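Local coordinates for inositol 2-dehydrogenase (PDB 4HKT), which catalyses the NAD-dependent oxidation of myo-inositol to scyllo-inosose (2-keto-myo-inositol), the first step of myo-inositol degradation to acetyl-CoA, at residues P157-I162 with D200-D205; G139-V144 with G247-E252; D78-F83 with K108-T113; V189-T194 with L312-A317. All coordinates share one frame; numbering follows the deposited sequence.

How the contacts relate
Following the chain from its N terminus, contact 3 comes first: it closes a short loop inside the NAD-binding Rossmann domain by joining helices 76-85 and 100-112 before any other contact opens. Contact 2 then opens at 139-144, and within its long loop, closed at 247-252, contact 1 lies nested, linking the short helices 159-163 and 201-205. Contact 4 starts at strand 188-196, between the two segments of contact 1, and ends at helix 305-324, so it crosses both contacts 1 and 2. Contacts 2 and 4 reach the same mixed sheet, with centres about 24 Å apart, and contact 4 brings a helix from late in the chain onto it.

Contact 1 (P157-I162 with D200-D205); sequences PPVDYI and DKAIGD
Ile203 and Ile162 carry the centre of this contact, with Val159 and Ala202 closing its flank. The CD1 methyl of Ile162 reaches CG1 of Ile203 at 3.9 Å, and the two side chains cross at about a right angle, so a methyl end meets the middle of the other chain. Ile162 manages this because CG1 leaves beside its backbone N (chi1 -73°) and the chain then runs extended to CD1. Both isoleucines are buried, and their branched hydrocarbon chains suit a joint made without any hydrogen bond from one segment to the other. Alongside, CG2 of Val159 lies 4.1 Å from CB of Ala202; the alanine's single methyl lets the valine also approach the backbone, CG2 lying 3.9 Å from Ala202 O. Asp200 starts the second helix as its N-cap: OD1 accepts from Ala202 N at 2.9 Å, the donor coming from above the carboxylate plane. Along the same helix, Lys201 NZ and Asp205 OD1, four residues apart, form a salt bridge. Asp208 packs against both isoleucines. The arrangement is apolar helix-helix packing between two short helices, 159-163 and 201-205, within the C-terminal domain of a Gfo/Idh/MocA family protein.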
loop_
_atom_site.group_PDB
_atom_site.type_symbol
_atom_site.label_atom_id
_atom_site.label_comp_id
_atom_site.label_asym_id
_atom_site.label_seq_id
_atom_site.Cartn_x
_atom_site.Cartn_y
_atom_site.Cartn_z
ATOM N N PRO B 157 16.034 3.747 26.209
ATOM C CA PRO B 157 17.356 4.120 26.631
ATOM C C PRO B 157 17.705 3.441 27.961
ATOM O O PRO B 157 16.832 2.881 28.615
ATOM C CB PRO B 157 17.270 5.633 26.766
ATOM C CG PRO B 157 15.838 5.911 27.083
ATOM C CD PRO B 157 15.027 4.792 26.498
ATOM N N PRO B 158 19.001 3.451 28.320
ATOM C CA PRO B 158 19.447 2.806 29.556
ATOM C C PRO B 158 19.029 3.592 30.786
ATOM O O PRO B 158 18.743 4.797 30.711
ATOM C CB PRO B 158 20.978 2.756 29.388
ATOM C CG PRO B 158 21.320 3.866 28.427
ATOM C CD PRO B 158 20.124 4.000 27.523
ATOM N N VAL B 159 19.038 2.932 31.935
ATOM C CA VAL B 159 18.616 3.572 33.178
ATOM C C VAL B 159 19.354 4.864 33.539
ATOM O O VAL B 159 18.731 5.821 34.023
ATOM C CB VAL B 159 18.641 2.542 34.337
ATOM C CG1 VAL B 159 18.578 3.236 35.689
ATOM C CG2 VAL B 159 17.486 1.551 34.152
ATOM N N ASP B 160 20.684 4.919 33.337
ATOM C CA ASP B 160 21.445 6.138 33.696
ATOM C C ASP B 160 20.928 7.361 32.872
ATOM O O ASP B 160 20.780 8.479 33.392
ATOM C CB ASP B 160 22.967 5.939 33.521
ATOM C CG ASP B 160 23.359 5.491 32.111
ATOM O OD1 ASP B 160 22.464 5.300 31.265
ATOM O OD2 ASP B 160 24.566 5.283 31.843
ATOM N N TYR B 161 20.595 7.122 31.615
ATOM C CA TYR B 161 19.993 8.158 30.782
ATOM C C TYR B 161 18.577 8.503 31.292
ATOM O O TYR B 161 18.227 9.665 31.450
ATOM C CB TYR B 161 19.920 7.700 29.322
ATOM C CG TYR B 161 19.304 8.774 28.471
ATOM C CD1 TYR B 161 20.107 9.711 27.791
ATOM C CD2 TYR B 161 17.914 8.914 28.400
ATOM C CE1 TYR B 161 19.530 10.748 27.052
ATOM C CE2 TYR B 161 17.333 9.914 27.646
ATOM C CZ TYR B 161 18.132 10.836 26.981
ATOM O OH TYR B 161 17.533 11.832 26.262
ATOM N N ILE B 162 17.764 7.479 31.529
ATOM C CA ILE B 162 16.408 7.707 32.083
ATOM C C ILE B 162 16.400 8.643 33.279
ATOM O O ILE B 162 15.649 9.631 33.298
ATOM C CB ILE B 162 15.727 6.389 32.380
ATOM C CG1 ILE B 162 15.346 5.762 31.025
ATOM C CG2 ILE B 162 14.498 6.608 33.274
ATOM C CD1 ILE B 162 15.002 4.318 31.092
ATOM N N ASP B 200 9.817 -2.838 30.562
ATOM C CA ASP B 200 10.951 -3.257 31.400
ATOM C C ASP B 200 10.791 -2.676 32.764
ATOM O O ASP B 200 10.729 -1.446 32.935
ATOM C CB ASP B 200 12.273 -2.806 30.748
ATOM C CG ASP B 200 13.511 -3.273 31.531
ATOM O OD1 ASP B 200 13.370 -3.762 32.656
ATOM O OD2 ASP B 200 14.630 -3.127 31.015
ATOM N N LYS B 201 10.784 -3.542 33.765
ATOM C CA LYS B 201 10.506 -3.125 35.137
ATOM C C LYS B 201 11.579 -2.205 35.637
ATOM O O LYS B 201 11.336 -1.374 36.491
ATOM C CB LYS B 201 10.401 -4.361 36.057
ATOM C CG LYS B 201 10.259 -4.061 37.562
ATOM C CD LYS B 201 10.485 -5.329 38.391
ATOM C CE LYS B 201 11.140 -5.057 39.746
ATOM N NZ LYS B 201 10.213 -4.377 40.693
ATOM N N ALA B 202 12.781 -2.320 35.094
ATOM C CA ALA B 202 13.858 -1.401 35.485
ATOM C C ALA B 202 13.552 0.062 35.170
ATOM O O ALA B 202 14.064 0.950 35.822
ATOM C CB ALA B 202 15.190 -1.810 34.833
ATOM N N ILE B 203 12.718 0.313 34.160
ATOM C CA ILE B 203 12.276 1.681 33.862
ATOM C C ILE B 203 11.393 2.197 34.989
ATOM O O ILE B 203 11.588 3.326 35.495
ATOM C CB ILE B 203 11.540 1.750 32.497
ATOM C CG1 ILE B 203 12.524 1.335 31.396
ATOM C CG2 ILE B 203 11.021 3.159 32.223
ATOM C CD1 ILE B 203 11.897 1.122 30.023
ATOM N N GLY B 204 10.425 1.376 35.383
ATOM C CA GLY B 204 9.589 1.685 36.543
ATOM C C GLY B 204 10.360 1.886 37.822
ATOM O O GLY B 204 10.096 2.820 38.585
ATOM N N ASP B 205 11.329 1.021 38.078
ATOM C CA ASP B 205 12.165 1.163 39.280
ATOM C C ASP B 205 12.914 2.496 39.256
ATOM O O ASP B 205 13.150 3.109 40.299
ATOM C CB ASP B 205 13.174 -0.000 39.397
ATOM C CG ASP B 205 12.498 -1.349 39.650
ATOM O OD1 ASP B 205 11.325 -1.389 40.140
ATOM O OD2 ASP B 205 13.136 -2.384 39.350
#

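Contact 2 (G139-V144 with G247-E252); sequences GRIGEV and GAVAAE
The peptide group between Gly247 and Ala248 is the flat group of this contact, and Ile141 lies over one of its faces: CG2 stands 3.8 Å from Gly247 C, almost straight above the plane, and CB is 3.5 Å from Gly247 O. A Schellman motif and a type I beta turn are packed here on strand 248-251, the outermost strand of the mixed sheet within this chain. Gly139 ends helix 127-137 in the Schellman motif, where, at a positive phi, a CB would collide with the carbonyl O of the residue before, and the turn runs from Gly139 to Gly142. Gly142 also has positive phi, easily taken up by a residue without CB. With no side chain at Gly247, Ile141 packs directly on its backbone, Ile141 CA and Gly247 CA being 4.4 Å apart. In Ile141, CG1 takes the crowded position between backbone N and carbonyl carbon (chi1 66°), and CG2 beside the N is the branch laid on the peptide. Buried Ile141 also touches Val242 and Ile136, bridging sheet and helix. Strand 248-251 pairs in an antiparallel ladder with a strand of the second subunit, carrying the sheet across that interface; Val249 packs there on Ile261 of the second subunit. Within this chain Val249 crosses Ile141 at about a right angle, its CG1 methyl 3.9 Å from Ile141 CG2 and 4.2 Å from Ile141 CD1.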
loop_
_atom_site.group_PDB
_atom_site.type_symbol
_atom_site.label_atom_id
_atom_site.label_comp_id
_atom_site.label_asym_id
_atom_site.label_seq_id
_atom_site.Cartn_x
_atom_site.Cartn_y
_atom_site.Cartn_z
ATOM N N GLY B 139 -5.856 23.995 2.580
ATOM C CA GLY B 139 -7.302 23.793 2.681
ATOM C C GLY B 139 -7.778 22.420 2.200
ATOM O O GLY B 139 -8.974 22.183 2.098
ATOM N N ARG B 140 -6.854 21.499 1.966
ATOM C CA ARG B 140 -7.191 20.215 1.390
ATOM C C ARG B 140 -8.023 19.285 2.295
ATOM O O ARG B 140 -8.655 18.350 1.795
ATOM C CB ARG B 140 -5.919 19.541 0.845
ATOM C CG ARG B 140 -5.383 20.329 -0.351
ATOM C CD ARG B 140 -4.273 19.655 -1.127
ATOM N NE ARG B 140 -4.729 18.493 -1.894
ATOM C CZ ARG B 140 -3.921 17.697 -2.594
ATOM N NH1 ARG B 140 -2.606 17.938 -2.643
ATOM N NH2 ARG B 140 -4.424 16.637 -3.232
ATOM N N ILE B 141 -8.043 19.549 3.606
ATOM C CA ILE B 141 -8.857 18.770 4.516
ATOM C C ILE B 141 -9.846 19.609 5.266
ATOM O O ILE B 141 -10.452 19.113 6.191
ATOM C CB ILE B 141 -8.025 17.957 5.547
ATOM C CG1 ILE B 141 -7.262 18.868 6.513
ATOM C CG2 ILE B 141 -7.108 17.028 4.812
ATOM C CD1 ILE B 141 -6.890 18.185 7.832
ATOM N N GLY B 142 -10.035 20.866 4.866
ATOM C CA GLY B 142 -10.974 21.749 5.549
ATOM C C GLY B 142 -10.463 22.106 6.940
ATOM O O GLY B 142 -9.264 22.202 7.128
ATOM N N GLU B 143 -11.368 22.277 7.903
ATOM C CA GLU B 143 -10.970 22.646 9.261
ATOM C C GLU B 143 -10.413 21.406 9.974
ATOM O O GLU B 143 -10.992 20.331 9.889
ATOM C CB GLU B 143 -12.145 23.213 10.073
ATOM C CG GLU B 143 -12.326 24.725 10.032
ATOM C CD GLU B 143 -11.158 25.474 10.650
ATOM O OE1 GLU B 143 -10.930 25.386 11.902
ATOM O OE2 GLU B 143 -10.450 26.126 9.854
ATOM N N VAL B 144 -9.308 21.563 10.680
ATOM C CA VAL B 144 -8.725 20.445 11.449
ATOM C C VAL B 144 -9.727 20.056 12.524
ATOM O O VAL B 144 -10.338 20.924 13.120
ATOM C CB VAL B 144 -7.390 20.849 12.073
ATOM C CG1 VAL B 144 -6.905 19.826 13.102
ATOM C CG2 VAL B 144 -6.363 21.006 10.986
ATOM N N GLY B 247 -11.731 16.138 4.658
ATOM C CA GLY B 247 -11.035 14.912 4.406
ATOM C C GLY B 247 -9.994 14.611 5.465
ATOM O O GLY B 247 -10.026 15.216 6.516
ATOM N N ALA B 248 -9.066 13.714 5.168
ATOM C CA ALA B 248 -7.997 13.386 6.088
ATOM C C ALA B 248 -6.684 13.359 5.338
ATOM O O ALA B 248 -6.653 13.133 4.130
ATOM C CB ALA B 248 -8.240 12.043 6.811
ATOM N N VAL B 249 -5.604 13.594 6.070
ATOM C CA VAL B 249 -4.261 13.532 5.531
ATOM C C VAL B 249 -3.347 12.823 6.538
ATOM O O VAL B 249 -3.463 13.028 7.764
ATOM C CB VAL B 249 -3.721 14.918 5.158
ATOM C CG1 VAL B 249 -3.732 15.869 6.332
ATOM C CG2 VAL B 249 -2.323 14.812 4.546
ATOM N N ALA B 250 -2.471 11.982 6.024
ATOM C CA ALA B 250 -1.575 11.177 6.859
ATOM C C ALA B 250 -0.215 11.070 6.181
ATOM O O ALA B 250 -0.132 11.181 4.952
ATOM C CB ALA B 250 -2.164 9.804 7.111
ATOM N N ALA B 251 0.843 10.918 6.987
ATOM C CA ALA B 251 2.141 10.546 6.477
ATOM C C ALA B 251 2.418 9.157 6.992
ATOM O O ALA B 251 2.341 8.903 8.199
ATOM C CB ALA B 251 3.221 11.486 6.933
ATOM N N GLU B 252 2.706 8.270 6.047
ATOM C CA GLU B 252 3.073 6.888 6.334
ATOM C C GLU B 252 4.505 6.803 6.875
ATOM O O GLU B 252 5.308 7.745 6.749
ATOM C CB GLU B 252 2.920 6.015 5.062
ATOM C CG GLU B 252 4.022 6.275 4.032
ATOM C CD GLU B 252 3.706 5.770 2.621
ATOM O OE1 GLU B 252 2.573 5.983 2.126
ATOM O OE2 GLU B 252 4.639 5.224 1.976
#

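Contact 3 (D78-F83 with K108-T113); sequences DLIERF and KVVSDT. With EDO (1,2-ethanediol), chain U.
A carboxylate laid against a valine is the odd feature here: OE2 of Glu81 lies 3.6 Å from the CG2 methyl of Val109, with no hydrogen bond linking the two segments. The acid's own hydrocarbon makes this possible, for Glu81 CG rests 3.9 Å from Val109 CB and the side chains cross at about a right angle. Extended beyond CG (chi2 175°), the glutamate lays its carboxylate alongside the valine, with OE1 turned to other partners: a salt bridge with Arg102 and a hydrogen bond of 2.8 Å from O2 of a 1,2-ethanediol, probably from the crystallisation liquor. With an alanine in place of Glu81, the flank of Val109 would probably be uncovered and Arg102, which Asp78 also pairs with, would lose a carboxylate partner. Deeper in, Ile80 and Val110 meet methyl to methyl, with CG2 of Ile80 a tight 3.5 Å from CG2 of Val110; branched aliphatic residues fill such a seam between helices closely. Ile80 continues down to Ile69 of the central sheet. Beyond the seam, the C-terminal end of helix 100-112 is held at Val109 O, which Thr113 N and OG1 reach from opposite faces of the carbonyl plane, OG1 at 3.1 Å. Helices 76-85 and 100-112 follow strands 66-69 and 89-93 of the parallel sheet, and their side-by-side packing is that of consecutive beta-alpha-beta crossovers in a Rossmann fold.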
loop_
_atom_site.group_PDB
_atom_site.type_symbol
_atom_site.label_atom_id
_atom_site.label_comp_id
_atom_site.label_asym_id
_atom_site.label_seq_id
_atom_site.Cartn_x
_atom_site.Cartn_y
_atom_site.Cartn_z
ATOM N N ASP B 78 22.243 27.262 30.157
ATOM C CA ASP B 78 23.408 28.092 30.446
ATOM C C ASP B 78 24.164 28.386 29.150
ATOM O O ASP B 78 24.618 29.494 28.925
ATOM C CB ASP B 78 24.334 27.356 31.425
ATOM C CG ASP B 78 23.828 27.381 32.852
ATOM O OD1 ASP B 78 22.880 28.123 33.154
ATOM O OD2 ASP B 78 24.379 26.639 33.694
ATOM N N LEU B 79 24.298 27.388 28.304
ATOM C CA LEU B 79 25.008 27.581 27.048
ATOM C C LEU B 79 24.260 28.514 26.113
ATOM O O LEU B 79 24.881 29.383 25.474
ATOM C CB LEU B 79 25.311 26.258 26.382
ATOM C CG LEU B 79 26.471 25.508 27.017
ATOM C CD1 LEU B 79 26.545 24.124 26.416
ATOM C CD2 LEU B 79 27.806 26.244 26.844
ATOM N N ILE B 80 22.928 28.406 26.073
ATOM C CA ILE B 80 22.120 29.346 25.294
ATOM C C ILE B 80 22.357 30.769 25.803
ATOM O O ILE B 80 22.612 31.681 25.017
ATOM C CB ILE B 80 20.601 29.011 25.338
ATOM C CG1 ILE B 80 20.324 27.684 24.644
ATOM C CG2 ILE B 80 19.812 30.129 24.690
ATOM C CD1 ILE B 80 18.979 27.055 25.014
ATOM N N GLU B 81 22.285 30.986 27.108
ATOM C CA GLU B 81 22.486 32.342 27.646
ATOM C C GLU B 81 23.892 32.901 27.321
ATOM O O GLU B 81 24.034 34.070 26.940
ATOM C CB GLU B 81 22.255 32.358 29.164
ATOM C CG GLU B 81 20.811 32.181 29.557
ATOM C CD GLU B 81 20.584 32.064 31.057
ATOM O OE1 GLU B 81 21.540 31.715 31.790
ATOM O OE2 GLU B 81 19.424 32.268 31.495
ATOM N N ARG B 82 24.912 32.069 27.464
ATOM C CA ARG B 82 26.283 32.469 27.172
ATOM C C ARG B 82 26.466 32.849 25.678
ATOM O O ARG B 82 27.069 33.891 25.344
ATOM C CB ARG B 82 27.243 31.347 27.511
ATOM C CG ARG B 82 27.572 31.163 28.986
ATOM C CD ARG B 82 28.307 29.851 29.199
ATOM N NE ARG B 82 29.653 29.949 28.677
ATOM C CZ ARG B 82 30.585 29.004 28.733
ATOM N NH1 ARG B 82 30.346 27.828 29.282
ATOM N NH2 ARG B 82 31.787 29.255 28.209
ATOM N N PHE B 83 25.933 32.030 24.779
ATOM C CA PHE B 83 26.157 32.310 23.371
ATOM C C PHE B 83 25.288 33.455 22.884
ATOM O O PHE B 83 25.702 34.215 21.977
ATOM C CB PHE B 83 26.104 31.026 22.529
ATOM C CG PHE B 83 27.346 30.211 22.641
ATOM C CD1 PHE B 83 28.388 30.398 21.741
ATOM C CD2 PHE B 83 27.530 29.321 23.675
ATOM C CE1 PHE B 83 29.567 29.676 21.859
ATOM C CE2 PHE B 83 28.689 28.578 23.781
ATOM C CZ PHE B 83 29.718 28.765 22.871
ATOM N N LYS B 108 14.189 35.026 28.428
ATOM C CA LYS B 108 14.301 36.446 28.738
ATOM C C LYS B 108 15.716 36.940 28.323
ATOM O O LYS B 108 15.836 37.971 27.693
ATOM C CB LYS B 108 13.990 36.704 30.217
ATOM C CG LYS B 108 13.708 38.173 30.558
ATOM C CD LYS B 108 13.777 38.444 32.061
ATOM C CE LYS B 108 13.485 39.911 32.415
ATOM N NZ LYS B 108 14.112 40.884 31.464
ATOM N N VAL B 109 16.768 36.176 28.589
ATOM C CA VAL B 109 18.092 36.577 28.166
ATOM C C VAL B 109 18.147 36.617 26.635
ATOM O O VAL B 109 18.715 37.562 26.052
ATOM C CB VAL B 109 19.185 35.648 28.719
ATOM C CG1 VAL B 109 20.538 36.006 28.125
ATOM C CG2 VAL B 109 19.203 35.674 30.254
ATOM N N VAL B 110 17.569 35.614 25.985
ATOM C CA VAL B 110 17.546 35.558 24.519
ATOM C C VAL B 110 16.802 36.768 23.929
ATOM O O VAL B 110 17.263 37.352 22.943
ATOM C CB VAL B 110 16.905 34.230 24.031
ATOM C CG1 VAL B 110 16.461 34.321 22.564
ATOM C CG2 VAL B 110 17.879 33.062 24.246
ATOM N N SER B 111 15.670 37.128 24.526
ATOM C CA SER B 111 14.924 38.308 24.107
ATOM C C SER B 111 15.697 39.629 24.369
ATOM O O SER B 111 15.773 40.491 23.493
ATOM C CB SER B 111 13.567 38.343 24.801
ATOM O OG SER B 111 12.871 39.497 24.401
ATOM N N ASP B 112 16.300 39.768 25.558
ATOM C CA ASP B 112 17.064 40.980 25.887
ATOM C C ASP B 112 18.272 41.217 24.967
ATOM O O ASP B 112 18.599 42.366 24.683
ATOM C CB ASP B 112 17.506 40.983 27.357
ATOM C CG ASP B 112 16.354 41.226 28.318
ATOM O OD1 ASP B 112 15.256 41.617 27.897
ATOM O OD2 ASP B 112 16.541 40.994 29.521
ATOM N N THR B 113 18.928 40.155 24.503
ATOM C CA THR B 113 20.109 40.278 23.652
ATOM C C THR B 113 19.788 40.213 22.166
ATOM O O THR B 113 20.701 40.224 21.323
ATOM C CB THR B 113 21.159 39.195 23.968
ATOM O OG1 THR B 113 20.627 37.884 23.697
ATOM C CG2 THR B 113 21.574 39.281 25.424
HETATM C C1 EDO U . 26.016 31.013 32.240
HETATM O O1 EDO U . 27.062 31.990 32.122
HETATM C C2 EDO U . 24.704 31.542 31.689
HETATM O O2 EDO U . 24.133 32.612 32.462
#

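Contact 4 (V189-T194 with L312-A317); sequences VSVTAT and LALADA
Helix against sheet is the theme here: Val191, on strand 188-196 of the large mixed sheet in the C-terminal domain, is packed beneath helix 305-324. One methyl does most of the work. CG2 of Val191 lies 3.9 Å from CB of Ala317 and equally 3.9 Å from CD2 of Leu314, and thus fits between two residues one helical turn apart. With CG1 opposite its backbone N (chi1 -180°), Val191 brings CG2 round beside that N and into this position, while CB itself also sits 3.9 Å from Ala317 CB. A beta-branched valine suits both a strand and an apolar interface with a helix. Ala317 suits a place where helix and strand come close, the CA atoms of Val191 and Ala317 being 6.2 Å apart, since a single methyl fills the space between them. Leu314 begins farther off but reaches over with its extended branch; its side chain crosses that of Val191 at about a right angle, CD2 making the contact. All three residues are buried, and the contact is wholly apolar. At the segment's start Val189 and Ser190 stand opposite the single residue Gln217 of strand 211-218, a classic beta bulge. Across the sheet, Thr192 points away from the helix and packs on Thr192 of the third subunit. The strand runs between 211-218 and the short 328-329, while Leu314 also touches Phe177 and Arg181 of helix 168-184.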
loop_
_atom_site.group_PDB
_atom_site.type_symbol
_atom_site.label_atom_id
_atom_site.label_comp_id
_atom_site.label_asym_id
_atom_site.label_seq_id
_atom_site.Cartn_x
_atom_site.Cartn_y
_atom_site.Cartn_z
ATOM N N VAL B 189 -5.266 23.497 25.380
ATOM C CA VAL B 189 -5.600 24.126 26.644
ATOM C C VAL B 189 -5.771 23.131 27.796
ATOM O O VAL B 189 -5.854 23.555 28.969
ATOM C CB VAL B 189 -6.858 25.016 26.548
ATOM C CG1 VAL B 189 -6.627 26.120 25.518
ATOM C CG2 VAL B 189 -8.150 24.221 26.258
ATOM N N SER B 190 -5.802 21.834 27.453
ATOM C CA SER B 190 -5.987 20.755 28.374
ATOM C C SER B 190 -5.219 19.500 27.940
ATOM O O SER B 190 -5.083 19.194 26.754
ATOM C CB SER B 190 -7.470 20.421 28.564
ATOM O OG SER B 190 -8.000 19.767 27.421
ATOM N N VAL B 191 -4.726 18.787 28.941
ATOM C CA VAL B 191 -3.988 17.540 28.745
ATOM C C VAL B 191 -4.533 16.452 29.657
ATOM O O VAL B 191 -4.712 16.681 30.836
ATOM C CB VAL B 191 -2.521 17.743 29.068
ATOM C CG1 VAL B 191 -1.750 16.443 28.858
ATOM C CG2 VAL B 191 -1.960 18.820 28.175
ATOM N N THR B 192 -4.813 15.289 29.106
ATOM C CA THR B 192 -5.113 14.155 29.947
ATOM C C THR B 192 -4.304 12.965 29.447
ATOM O O THR B 192 -4.106 12.777 28.223
ATOM C CB THR B 192 -6.646 13.914 30.058
ATOM O OG1 THR B 192 -6.916 13.056 31.189
ATOM C CG2 THR B 192 -7.179 13.336 28.803
ATOM N N ALA B 193 -3.773 12.198 30.388
ATOM C CA ALA B 193 -2.774 11.190 30.048
ATOM C C ALA B 193 -2.848 9.966 30.925
ATOM O O ALA B 193 -3.330 10.019 32.058
ATOM C CB ALA B 193 -1.389 11.769 30.189
ATOM N N THR B 194 -2.401 8.857 30.363
ATOM C CA THR B 194 -2.252 7.628 31.127
ATOM C C THR B 194 -0.858 7.100 30.870
ATOM O O THR B 194 -0.245 7.409 29.851
ATOM C CB THR B 194 -3.265 6.569 30.704
ATOM O OG1 THR B 194 -3.143 6.345 29.304
ATOM C CG2 THR B 194 -4.707 7.016 31.044
ATOM N N LEU B 312 7.246 21.635 26.597
ATOM C CA LEU B 312 7.581 21.251 27.959
ATOM C C LEU B 312 6.406 21.469 28.896
ATOM O O LEU B 312 6.152 20.613 29.709
ATOM C CB LEU B 312 8.790 22.042 28.444
ATOM C CG LEU B 312 9.248 21.734 29.856
ATOM C CD1 LEU B 312 9.763 20.317 29.941
ATOM C CD2 LEU B 312 10.315 22.729 30.293
ATOM N N ALA B 313 5.661 22.556 28.712
ATOM C CA ALA B 313 4.494 22.828 29.550
ATOM C C ALA B 313 3.441 21.737 29.323
ATOM O O ALA B 313 2.803 21.295 30.262
ATOM C CB ALA B 313 3.936 24.223 29.299
ATOM N N LEU B 314 3.315 21.260 28.079
ATOM C CA LEU B 314 2.421 20.132 27.820
ATOM C C LEU B 314 2.935 18.880 28.506
ATOM O O LEU B 314 2.139 18.145 29.089
ATOM C CB LEU B 314 2.222 19.877 26.333
ATOM C CG LEU B 314 1.561 21.064 25.611
ATOM C CD1 LEU B 314 1.709 20.981 24.115
ATOM C CD2 LEU B 314 0.104 21.217 25.939
ATOM N N ALA B 315 4.254 18.621 28.432
ATOM C CA ALA B 315 4.796 17.459 29.127
ATOM C C ALA B 315 4.539 17.552 30.638
ATOM O O ALA B 315 4.139 16.552 31.260
ATOM C CB ALA B 315 6.293 17.251 28.819
ATOM N N ASP B 316 4.781 18.716 31.224
ATOM C CA ASP B 316 4.600 18.891 32.687
ATOM C C ASP B 316 3.122 18.606 33.085
ATOM O O ASP B 316 2.850 17.947 34.117
ATOM C CB ASP B 316 4.975 20.309 33.130
ATOM C CG ASP B 316 6.481 20.581 33.123
ATOM O OD1 ASP B 316 7.310 19.648 33.184
ATOM O OD2 ASP B 316 6.840 21.772 33.049
ATOM N N ALA B 317 2.194 19.124 32.262
ATOM C CA ALA B 317 0.789 18.855 32.436
ATOM C C ALA B 317 0.489 17.372 32.293
ATOM O O ALA B 317 -0.293 16.855 33.080
ATOM C CB ALA B 317 -0.075 19.692 31.480
#